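Side-chain contacts in conserved hypothetical secreted protein (Helicobacter pylori, PDB 4RNZ), which acts as a cell shape-determining M23B-family metallopeptidase that carries zinc and probably cleaves peptide bonds of peptidoglycan: residues S30-K33 with E34-A37; G303-N307 with S308-N312; D7-L11 with L12-E16. All coordinates share one frame; numbering follows the deposited sequence.

From the N terminus the contacts run in series, none nested in or crossing another. Interaction 3 comes first, where the loop after strand 2-5 turns into helix 11-17. Interaction 1 follows within helix 30-36, and the two touch: Leu11 CD2 lies 3.6 Å from Ser36 CB, so both helices pack together in the Csd3 N-terminal region. Interaction 2 comes far later and closes the hairpin of strands 299-306 and 309-311 in the M23 peptidase region. It approaches interaction 1 to about 7 Å between nearest atoms without touching. Zinc makes that connection instead, since Glu34 of interaction 1 shares the ion with His301, two residues before 303-312.

Interaction 1: residues S30-K33 with E34-A37; sequences SQDK and ELSA. With ZN (zinc ion), chain B.
Glu34 starts over the preceding helical turn, its CB 3.5 Å from Gln31 O, while CG also lies 3.5 Å from Ser30 O. CG stands anti to the carbonyl carbon (chi1 -78°), and with the chain extended beyond it the carboxylate is carried clear of the helix to the metal. There OE2 binds zinc at 2.0 Å, whereas OE1 stays 3.0 Å from the ion, so coordination is through one oxygen. OE1 is hydrogen-bonded to His266 NE2, which helps fix the rotation of the carboxylate. His219, Asp223 and His301 complete the site, and the first two belong to the HxxxD motif of M23 peptidases. A ligand supplied by helix 30-36 of the N-terminal region is consistent with a latent, self-blocked enzyme. Further along the helix, Ser36 turns its hydroxyl back onto the chain: OG lies between the backbone N and the carbonyl carbon (chi1 78°) and donates to Lys33 O over 2.6 Å. The same oxygen also takes a weak bond from Ala37 N. Lys33 itself reaches back along the chain, where NZ bonds Tyr26 O. Leu35 CD2 lies 3.7 Å from Asp32 OD1, the two side chains passing at a slant.

Interaction 2: residues G303-N307 with S308-N312; sequences GVYKN and SRPIN
Tyr305 and Pro310 meet at a slant across the hairpin, with the CD2-CE2 side of the ring nearest the proline. CE2 of Tyr305 comes to 3.8 Å from Pro310 CB, and CD2 sits 3.5 Å from Pro310 N. The tyrosine CG is anti to its carbonyl carbon (chi1 -66°), which lays the ring beside the partner strand. Ser308 O is at the ring's edge, near its plane. Arg261 makes a cation-pi contact with the same tyrosine. On the sheet face that carries Val304, Lys306, Arg309 and Ile311, branches touch rather than rings: Val304 CG1 lies 3.7 Å from Ile311 CG2.

The fold here is a tight two-residue beta hairpin, its type I' turn running from Lys306 to Arg309, with positive phi at both Asn307 (57°) and Ser308 (84°). Lys306 and Arg309 form the closing hydrogen-bonded pair. Lys306 N donates to Arg309 O over 2.8 Å; the return bond, from Arg309 N to Lys306 O at 3.1 Å, approaches from above the carbonyl plane. The first arm of the hairpin, strand 299-306, also carries the zinc ligand His301.

Arg309 bends at chi3 and folds its guanidinium over the turn, placing Asn307 O 3.9 Å above the plane at its centre. Its NH2 lies 3.7 Å from Asn307 CB, and a water in the guanidinium plane accepts from both NH2 and Asn307 ND2. A second water donates to Lys306 O and accepts from Arg309 NE, while NH1 is hydrogen-bonded to Pro154 O. Lys306, on the same face, runs out on an extended chain, away from the partner strand, its NZ bonded to Gly176 O and its charge set against Tyr178 in a cation-pi contact.

Interaction 3: residues D7-L11 with L12-E16; sequences DKLTL and LGFLE
Thr10 caps the first turn of helix 11-17, its OG1 accepting from Gly13 N at 2.9 Å with an N-H...O angle of 161°. This N-cap depends on the threonine rotamer: OG1 stands between its own backbone N and carbonyl carbon (chi1 52°), which turns the hydroxyl oxygen toward the start of the helix and satisfies an amide that has no carbonyl of a preceding turn to bond. Thr10 is exposed, although its OG1 is bonded. The next amides are held by the backbone, Phe14 N by Thr10 O and Leu15 N by Leu11 O.

The tight side of the contact follows Leu11 and Leu15, one helical turn apart and both buried. Leu15 CG rests 3.4 Å from Leu11 O, and the branches meet where Leu11 CD1 lies 4.2 Å from Leu15 CD2. Both pack on Ile70 of strand 66-73 and on Tyr25 of helix 23-26, so these two leucines join helix 11-17 to that strand and that helix. Phe14 is also buried, with its CB 3.3 Å from Leu11 O.

Leu9 makes the loose, solvent side. Just before the cap, it reaches forward to Phe14, five residues on, in the positions of a hydrophobic staple, but it is solvent-exposed and touches Phe14 through CD1 alone, 4.1 Å from Phe14 CA. The phenylalanine ring meets Trp6 with planes about 35° apart, and Trp6 NE1 is hydrogen-bonded to Leu9 O. Leu9 CD1 comes up to the ring's edge, near its plane, 4.3 Å from Phe14 CD1.

Interaction 1: residues S30-K33 with E34-A37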
ATOM      1  N   SER A  30     -13.277  18.570   7.093  1.00 39.14           N
ATOM      2  CA  SER A  30     -13.650  17.163   7.072  1.00 40.61           C
ATOM      3  C   SER A  30     -12.702  16.361   6.175  1.00 37.32           C
ATOM      4  O   SER A  30     -12.473  15.175   6.427  1.00 38.90           O
ATOM      5  CB  SER A  30     -15.102  16.971   6.639  1.00 42.50           C
ATOM      6  OG  SER A  30     -15.294  17.555   5.386  1.00 45.94           O
ATOM      7  N   GLN A  31     -12.154  17.001   5.154  1.00 37.29           N
ATOM      8  CA  GLN A  31     -11.141  16.384   4.295  1.00 40.80           C
ATOM      9  C   GLN A  31      -9.871  16.092   5.106  1.00 38.46           C
ATOM     10  O   GLN A  31      -9.336  14.998   5.033  1.00 38.16           O
ATOM     11  CB  GLN A  31     -10.803  17.280   3.099  1.00 44.63           C
ATOM     12  CG  GLN A  31     -11.968  17.526   2.140  1.00 47.79           C
ATOM     13  CD  GLN A  31     -12.835  18.731   2.516  1.00 53.66           C
ATOM     14  OE1 GLN A  31     -12.719  19.298   3.613  1.00 53.84           O
ATOM     15  NE2 GLN A  31     -13.726  19.120   1.602  1.00 54.56           N
ATOM     16  N   ASP A  32      -9.407  17.062   5.893  1.00 37.04           N
ATOM     17  CA  ASP A  32      -8.251  16.823   6.769  1.00 34.46           C
ATOM     18  C   ASP A  32      -8.540  15.786   7.877  1.00 35.05           C
ATOM     19  O   ASP A  32      -7.666  14.997   8.236  1.00 30.50           O
ATOM     20  CB  ASP A  32      -7.743  18.135   7.347  1.00 36.72           C
ATOM     21  CG  ASP A  32      -6.917  18.936   6.350  1.00 38.29           C
ATOM     22  OD1 ASP A  32      -6.533  18.391   5.295  1.00 37.05           O
ATOM     23  OD2 ASP A  32      -6.649  20.124   6.631  1.00 38.92           O
ATOM     24  N   LYS A  33      -9.759  15.762   8.414  1.00 32.81           N
ATOM     25  CA  LYS A  33     -10.128  14.699   9.345  1.00 33.66           C
ATOM     26  C   LYS A  33     -10.036  13.311   8.710  1.00 31.60           C
ATOM     27  O   LYS A  33      -9.509  12.394   9.323  1.00 33.53           O
ATOM     28  CB  LYS A  33     -11.532  14.923   9.889  1.00 34.20           C
ATOM     29  CG  LYS A  33     -11.576  16.072  10.874  1.00 36.28           C
ATOM     30  CD  LYS A  33     -12.972  16.271  11.437  1.00 37.72           C
ATOM     31  CE  LYS A  33     -12.942  17.025  12.752  1.00 41.90           C
ATOM     32  NZ  LYS A  33     -13.884  18.168  12.704  1.00 41.64           N
ATOM     33  N   GLU A  34     -10.541  13.158   7.487  1.00 34.32           N
ATOM     34  CA  GLU A  34     -10.432  11.872   6.789  1.00 37.51           C
ATOM     35  C   GLU A  34      -8.949  11.470   6.670  1.00 33.85           C
ATOM     36  O   GLU A  34      -8.565  10.333   6.923  1.00 32.92           O
ATOM     37  CB  GLU A  34     -11.048  11.939   5.389  1.00 38.79           C
ATOM     38  CG  GLU A  34     -12.567  11.861   5.341  1.00 42.54           C
ATOM     39  CD  GLU A  34     -13.105  11.471   3.953  1.00 40.82           C
ATOM     40  OE1 GLU A  34     -14.246  10.982   3.882  1.00 37.97           O
ATOM     41  OE2 GLU A  34     -12.399  11.645   2.932  1.00 38.26           O
ATOM     42  N   LEU A  35      -8.127  12.439   6.315  1.00 33.10           N
ATOM     43  CA  LEU A  35      -6.687  12.234   6.149  1.00 36.04           C
ATOM     44  C   LEU A  35      -6.078  11.708   7.468  1.00 34.87           C
ATOM     45  O   LEU A  35      -5.335  10.703   7.489  1.00 33.02           O
ATOM     46  CB  LEU A  35      -6.066  13.563   5.702  1.00 38.04           C
ATOM     47  CG  LEU A  35      -5.082  13.709   4.559  1.00 42.01           C
ATOM     48  CD1 LEU A  35      -5.445  12.881   3.334  1.00 43.80           C
ATOM     49  CD2 LEU A  35      -4.970  15.187   4.211  1.00 40.32           C
ATOM     50  N   SER A  36      -6.470  12.341   8.576  1.00 31.70           N
ATOM     51  CA  SER A  36      -5.991  11.984   9.894  1.00 30.38           C
ATOM     52  C   SER A  36      -6.432  10.626  10.387  1.00 29.30           C
ATOM     53  O   SER A  36      -5.828  10.097  11.293  1.00 27.79           O
ATOM     54  CB  SER A  36      -6.432  13.038  10.913  1.00 33.42           C
ATOM     55  OG  SER A  36      -7.797  12.870  11.275  1.00 35.67           O
ATOM     56  N   ALA A  37      -7.484  10.055   9.809  1.00 29.02           N
ATOM     57  CA  ALA A  37      -7.959   8.739  10.229  1.00 32.36           C
ATOM     58  C   ALA A  37      -7.077   7.593   9.734  1.00 33.76           C
ATOM     59  O   ALA A  37      -7.301   6.454  10.114  1.00 38.25           O
ATOM     60  CB  ALA A  37      -9.401   8.519   9.753  1.00 34.70           C
TER
HETATM   61 ZN    ZN B 501     -12.916  10.773   1.213  1.00 32.61          ZN

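Interaction 2: residues G303-N307 with S308-N312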
ATOM      1  N   GLY A 303     -11.915   3.596   0.032  1.00 27.87           N
ATOM      2  CA  GLY A 303     -10.459   3.582  -0.051  1.00 28.60           C
ATOM      3  C   GLY A 303      -9.877   2.221  -0.393  1.00 28.38           C
ATOM      4  O   GLY A 303     -10.395   1.190   0.038  1.00 27.84           O
ATOM      5  N   VAL A 304      -8.801   2.226  -1.176  1.00 27.26           N
ATOM      6  CA  VAL A 304      -8.097   1.019  -1.509  1.00 27.02           C
ATOM      7  C   VAL A 304      -6.610   1.228  -1.252  1.00 25.68           C
ATOM      8  O   VAL A 304      -6.055   2.249  -1.646  1.00 26.64           O
ATOM      9  CB  VAL A 304      -8.341   0.573  -2.957  1.00 27.54           C
ATOM     10  CG1 VAL A 304      -7.555  -0.707  -3.263  1.00 27.54           C
ATOM     11  CG2 VAL A 304      -9.841   0.334  -3.186  1.00 28.56           C
ATOM     12  N   TYR A 305      -6.015   0.243  -0.576  1.00 26.35           N
ATOM     13  CA  TYR A 305      -4.586   0.217  -0.212  1.00 29.09           C
ATOM     14  C   TYR A 305      -3.945  -1.046  -0.768  1.00 26.76           C
ATOM     15  O   TYR A 305      -4.400  -2.141  -0.449  1.00 30.15           O
ATOM     16  CB  TYR A 305      -4.436   0.196   1.300  1.00 30.04           C
ATOM     17  CG  TYR A 305      -4.928   1.469   1.906  1.00 32.34           C
ATOM     18  CD1 TYR A 305      -6.277   1.649   2.179  1.00 32.49           C
ATOM     19  CD2 TYR A 305      -4.050   2.524   2.167  1.00 33.03           C
ATOM     20  CE1 TYR A 305      -6.743   2.857   2.672  1.00 33.76           C
ATOM     21  CE2 TYR A 305      -4.515   3.725   2.686  1.00 34.41           C
ATOM     22  CZ  TYR A 305      -5.868   3.873   2.915  1.00 34.53           C
ATOM     23  OH  TYR A 305      -6.351   5.045   3.419  1.00 42.20           O
ATOM     24  N   LYS A 306      -2.925  -0.894  -1.607  1.00 27.01           N
ATOM     25  CA  LYS A 306      -2.153  -2.024  -2.114  1.00 28.26           C
ATOM     26  C   LYS A 306      -0.804  -2.043  -1.400  1.00 29.81           C
ATOM     27  O   LYS A 306      -0.038  -1.110  -1.552  1.00 27.35           O
ATOM     28  CB  LYS A 306      -1.912  -1.900  -3.614  1.00 29.06           C
ATOM     29  CG  LYS A 306      -1.091  -3.052  -4.194  1.00 30.63           C
ATOM     30  CD  LYS A 306      -0.886  -2.940  -5.701  1.00 33.91           C
ATOM     31  CE  LYS A 306       0.108  -3.985  -6.218  1.00 35.70           C
ATOM     32  NZ  LYS A 306       0.166  -4.075  -7.714  1.00 37.43           N
ATOM     33  N   ASN A 307      -0.519  -3.105  -0.656  1.00 26.92           N
ATOM     34  CA  ASN A 307       0.770  -3.241   0.044  1.00 28.05           C
ATOM     35  C   ASN A 307       1.006  -2.050   0.982  1.00 29.17           C
ATOM     36  O   ASN A 307       2.112  -1.515   1.081  1.00 30.06           O
ATOM     37  CB  ASN A 307       1.917  -3.416  -0.955  1.00 26.67           C
ATOM     38  CG  ASN A 307       1.935  -4.805  -1.563  1.00 26.95           C
ATOM     39  OD1 ASN A 307       1.635  -5.758  -0.884  1.00 25.42           O
ATOM     40  ND2 ASN A 307       2.293  -4.913  -2.832  1.00 27.21           N
ATOM     41  N   SER A 308      -0.087  -1.630   1.614  1.00 27.66           N
ATOM     42  CA  SER A 308      -0.129  -0.556   2.602  1.00 29.72           C
ATOM     43  C   SER A 308      -0.239   0.851   2.009  1.00 30.69           C
ATOM     44  O   SER A 308      -0.502   1.805   2.740  1.00 31.56           O
ATOM     45  CB  SER A 308       1.061  -0.671   3.587  1.00 30.92           C
ATOM     46  OG  SER A 308       2.183   0.036   3.046  1.00 30.71           O
ATOM     47  N   ARG A 309      -0.070   1.000   0.699  1.00 30.92           N
ATOM     48  CA  ARG A 309      -0.077   2.299   0.064  1.00 31.38           C
ATOM     49  C   ARG A 309      -1.426   2.594  -0.610  1.00 33.17           C
ATOM     50  O   ARG A 309      -1.951   1.763  -1.322  1.00 30.68           O
ATOM     51  CB  ARG A 309       1.027   2.372  -0.967  1.00 33.51           C
ATOM     52  CG  ARG A 309       2.423   2.280  -0.339  1.00 33.97           C
ATOM     53  CD  ARG A 309       3.500   2.291  -1.404  1.00 34.40           C
ATOM     54  NE  ARG A 309       3.553   1.026  -2.126  1.00 33.74           N
ATOM     55  CZ  ARG A 309       4.357  -0.004  -1.837  1.00 32.55           C
ATOM     56  NH1 ARG A 309       5.225   0.030  -0.822  1.00 32.62           N
ATOM     57  NH2 ARG A 309       4.303  -1.095  -2.593  1.00 31.85           N
ATOM     58  N   PRO A 310      -1.989   3.781  -0.370  1.00 34.03           N
ATOM     59  CA  PRO A 310      -3.250   4.136  -1.025  1.00 30.81           C
ATOM     60  C   PRO A 310      -3.076   4.159  -2.532  1.00 33.87           C
ATOM     61  O   PRO A 310      -2.042   4.597  -3.038  1.00 33.36           O
ATOM     62  CB  PRO A 310      -3.563   5.555  -0.491  1.00 34.13           C
ATOM     63  CG  PRO A 310      -2.354   6.027   0.244  1.00 33.26           C
ATOM     64  CD  PRO A 310      -1.434   4.867   0.459  1.00 33.47           C
ATOM     65  N   ILE A 311      -4.092   3.679  -3.238  1.00 30.27           N
ATOM     66  CA  ILE A 311      -4.084   3.586  -4.676  1.00 32.86           C
ATOM     67  C   ILE A 311      -5.486   3.993  -5.163  1.00 31.20           C
ATOM     68  O   ILE A 311      -6.484   3.799  -4.448  1.00 28.22           O
ATOM     69  CB  ILE A 311      -3.655   2.156  -5.112  1.00 33.70           C
ATOM     70  CG1 ILE A 311      -3.410   2.091  -6.624  1.00 40.19           C
ATOM     71  CG2 ILE A 311      -4.685   1.118  -4.678  1.00 35.86           C
ATOM     72  CD1 ILE A 311      -2.667   0.848  -7.110  1.00 41.18           C
ATOM     73  N   ASN A 312      -5.547   4.624  -6.330  1.00 30.38           N
ATOM     74  CA  ASN A 312      -6.818   5.076  -6.884  1.00 32.11           C
ATOM     75  C   ASN A 312      -7.762   3.888  -7.133  1.00 31.12           C
ATOM     76  O   ASN A 312      -7.462   3.014  -7.958  1.00 31.55           O
ATOM     77  CB  ASN A 312      -6.612   5.859  -8.189  1.00 32.57           C
ATOM     78  CG  ASN A 312      -7.913   6.412  -8.739  1.00 37.25           C
ATOM     79  OD1 ASN A 312      -8.977   6.303  -8.125  1.00 37.32           O
ATOM     80  ND2 ASN A 312      -7.839   6.996  -9.906  1.00 42.08           N
TER
HETATM   81  O   HOH W   1      -7.957   4.724  -2.259  1.00 25.83           O
HETATM   82  O   HOH W   2      -2.712  -2.855   1.734  1.00 29.57           O
HETATM   83  O   HOH W   3       1.210  -0.036  -3.948  1.00 38.00           O
HETATM   84  O   HOH W   4       2.903  -2.745  -4.444  1.00 33.34           O

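Interaction 3: residues D7-L11 with L12-E16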
ATOM      1  N   ASP A   7       0.749   2.474  18.289  1.00 46.69           N
ATOM      2  CA  ASP A   7       0.069   1.284  18.734  1.00 47.97           C
ATOM      3  C   ASP A   7      -1.409   1.316  18.419  1.00 44.71           C
ATOM      4  O   ASP A   7      -1.812   0.831  17.363  1.00 44.64           O
ATOM      5  CB  ASP A   7       0.298   1.064  20.240  1.00 54.12           C
ATOM      6  CG  ASP A   7      -0.220  -0.287  20.719  1.00 59.31           C
ATOM      7  OD1 ASP A   7      -0.558  -1.143  19.871  1.00 59.60           O
ATOM      8  OD2 ASP A   7      -0.302  -0.487  21.946  1.00 64.48           O
ATOM      9  N   LYS A   8      -2.216   1.986  19.197  1.00 46.14           N
ATOM     10  CA  LYS A   8      -3.664   1.902  19.044  1.00 54.23           C
ATOM     11  C   LYS A   8      -4.323   3.281  19.147  1.00 52.71           C
ATOM     12  O   LYS A   8      -5.503   3.406  18.864  1.00 53.47           O
ATOM     13  CB  LYS A   8      -4.340   0.873  19.965  1.00 61.89           C
ATOM     14  CG  LYS A   8      -3.902  -0.571  19.707  1.00 69.15           C
ATOM     15  CD  LYS A   8      -3.407  -1.276  20.974  1.00 75.24           C
ATOM     16  CE  LYS A   8      -4.527  -1.628  21.931  1.00 79.35           C
ATOM     17  NZ  LYS A   8      -5.554  -2.485  21.277  1.00 85.17           N
ATOM     18  N   LEU A   9      -3.584   4.318  19.516  1.00 47.53           N
ATOM     19  CA  LEU A   9      -4.187   5.648  19.610  1.00 44.16           C
ATOM     20  C   LEU A   9      -4.787   6.185  18.300  1.00 41.91           C
ATOM     21  O   LEU A   9      -4.375   5.802  17.217  1.00 40.86           O
ATOM     22  CB  LEU A   9      -3.162   6.623  20.149  1.00 46.95           C
ATOM     23  CG  LEU A   9      -2.661   6.326  21.565  1.00 49.80           C
ATOM     24  CD1 LEU A   9      -1.691   7.411  22.007  1.00 49.02           C
ATOM     25  CD2 LEU A   9      -3.823   6.181  22.547  1.00 52.15           C
ATOM     26  N   THR A  10      -5.806   7.027  18.411  1.00 40.24           N
ATOM     27  CA  THR A  10      -6.231   7.880  17.316  1.00 39.98           C
ATOM     28  C   THR A  10      -5.445   9.202  17.418  1.00 34.95           C
ATOM     29  O   THR A  10      -4.741   9.424  18.390  1.00 36.44           O
ATOM     30  CB  THR A  10      -7.718   8.220  17.429  1.00 43.65           C
ATOM     31  OG1 THR A  10      -7.972   8.729  18.753  1.00 44.14           O
ATOM     32  CG2 THR A  10      -8.574   6.984  17.173  1.00 46.55           C
ATOM     33  N   LEU A  11      -5.569  10.070  16.420  1.00 33.10           N
ATOM     34  CA  LEU A  11      -4.939  11.379  16.514  1.00 32.50           C
ATOM     35  C   LEU A  11      -5.474  12.058  17.787  1.00 33.43           C
ATOM     36  O   LEU A  11      -4.733  12.537  18.619  1.00 31.83           O
ATOM     37  CB  LEU A  11      -5.213  12.201  15.253  1.00 31.10           C
ATOM     38  CG  LEU A  11      -4.770  13.657  15.299  1.00 31.38           C
ATOM     39  CD1 LEU A  11      -3.270  13.775  15.605  1.00 33.86           C
ATOM     40  CD2 LEU A  11      -5.131  14.367  14.010  1.00 33.19           C
ATOM     41  N   LEU A  12      -6.783  12.018  17.967  1.00 36.61           N
ATOM     42  CA  LEU A  12      -7.417  12.689  19.098  1.00 36.50           C
ATOM     43  C   LEU A  12      -6.915  12.130  20.431  1.00 37.43           C
ATOM     44  O   LEU A  12      -6.553  12.878  21.359  1.00 34.26           O
ATOM     45  CB  LEU A  12      -8.926  12.538  18.943  1.00 39.54           C
ATOM     46  CG  LEU A  12      -9.930  13.433  19.621  1.00 43.03           C
ATOM     47  CD1 LEU A  12      -9.582  14.907  19.478  1.00 41.41           C
ATOM     48  CD2 LEU A  12     -11.289  13.103  18.998  1.00 43.63           C
ATOM     49  N   GLY A  13      -6.851  10.808  20.517  1.00 35.84           N
ATOM     50  CA  GLY A  13      -6.295  10.167  21.684  1.00 35.51           C
ATOM     51  C   GLY A  13      -4.863  10.587  21.906  1.00 37.54           C
ATOM     52  O   GLY A  13      -4.456  10.767  23.034  1.00 37.65           O
ATOM     53  N   PHE A  14      -4.081  10.757  20.830  1.00 34.94           N
ATOM     54  CA  PHE A  14      -2.702  11.205  20.985  1.00 33.56           C
ATOM     55  C   PHE A  14      -2.656  12.649  21.522  1.00 32.16           C
ATOM     56  O   PHE A  14      -1.820  12.993  22.371  1.00 32.74           O
ATOM     57  CB  PHE A  14      -1.958  11.070  19.642  1.00 32.43           C
ATOM     58  CG  PHE A  14      -0.524  11.487  19.688  1.00 32.24           C
ATOM     59  CD1 PHE A  14       0.459  10.609  20.134  1.00 32.66           C
ATOM     60  CD2 PHE A  14      -0.145  12.752  19.267  1.00 31.56           C
ATOM     61  CE1 PHE A  14       1.782  11.005  20.169  1.00 33.67           C
ATOM     62  CE2 PHE A  14       1.179  13.147  19.301  1.00 33.39           C
ATOM     63  CZ  PHE A  14       2.144  12.285  19.756  1.00 31.64           C
ATOM     64  N   LEU A  15      -3.543  13.494  21.017  1.00 32.17           N
ATOM     65  CA  LEU A  15      -3.585  14.884  21.472  1.00 31.60           C
ATOM     66  C   LEU A  15      -3.911  14.940  22.963  1.00 33.39           C
ATOM     67  O   LEU A  15      -3.212  15.600  23.742  1.00 33.78           O
ATOM     68  CB  LEU A  15      -4.612  15.675  20.690  1.00 31.79           C
ATOM     69  CG  LEU A  15      -4.370  15.846  19.199  1.00 32.05           C
ATOM     70  CD1 LEU A  15      -5.376  16.837  18.651  1.00 31.80           C
ATOM     71  CD2 LEU A  15      -2.949  16.336  18.940  1.00 33.07           C
ATOM     72  N   GLU A  16      -4.964  14.223  23.339  1.00 38.50           N
ATOM     73  CA  GLU A  16      -5.408  14.073  24.753  1.00 42.59           C
ATOM     74  C   GLU A  16      -4.291  13.566  25.656  1.00 43.83           C
ATOM     75  O   GLU A  16      -3.975  14.173  26.663  1.00 38.18           O
ATOM     76  CB  GLU A  16      -6.612  13.113  24.822  1.00 45.83           C
ATOM     77  CG  GLU A  16      -7.064  12.710  26.226  1.00 50.78           C
ATOM     78  CD  GLU A  16      -8.340  11.875  26.216  1.00 53.79           C
ATOM     79  OE1 GLU A  16      -8.381  10.845  25.496  1.00 53.98           O
ATOM     80  OE2 GLU A  16      -9.309  12.253  26.918  1.00 54.90           O
TER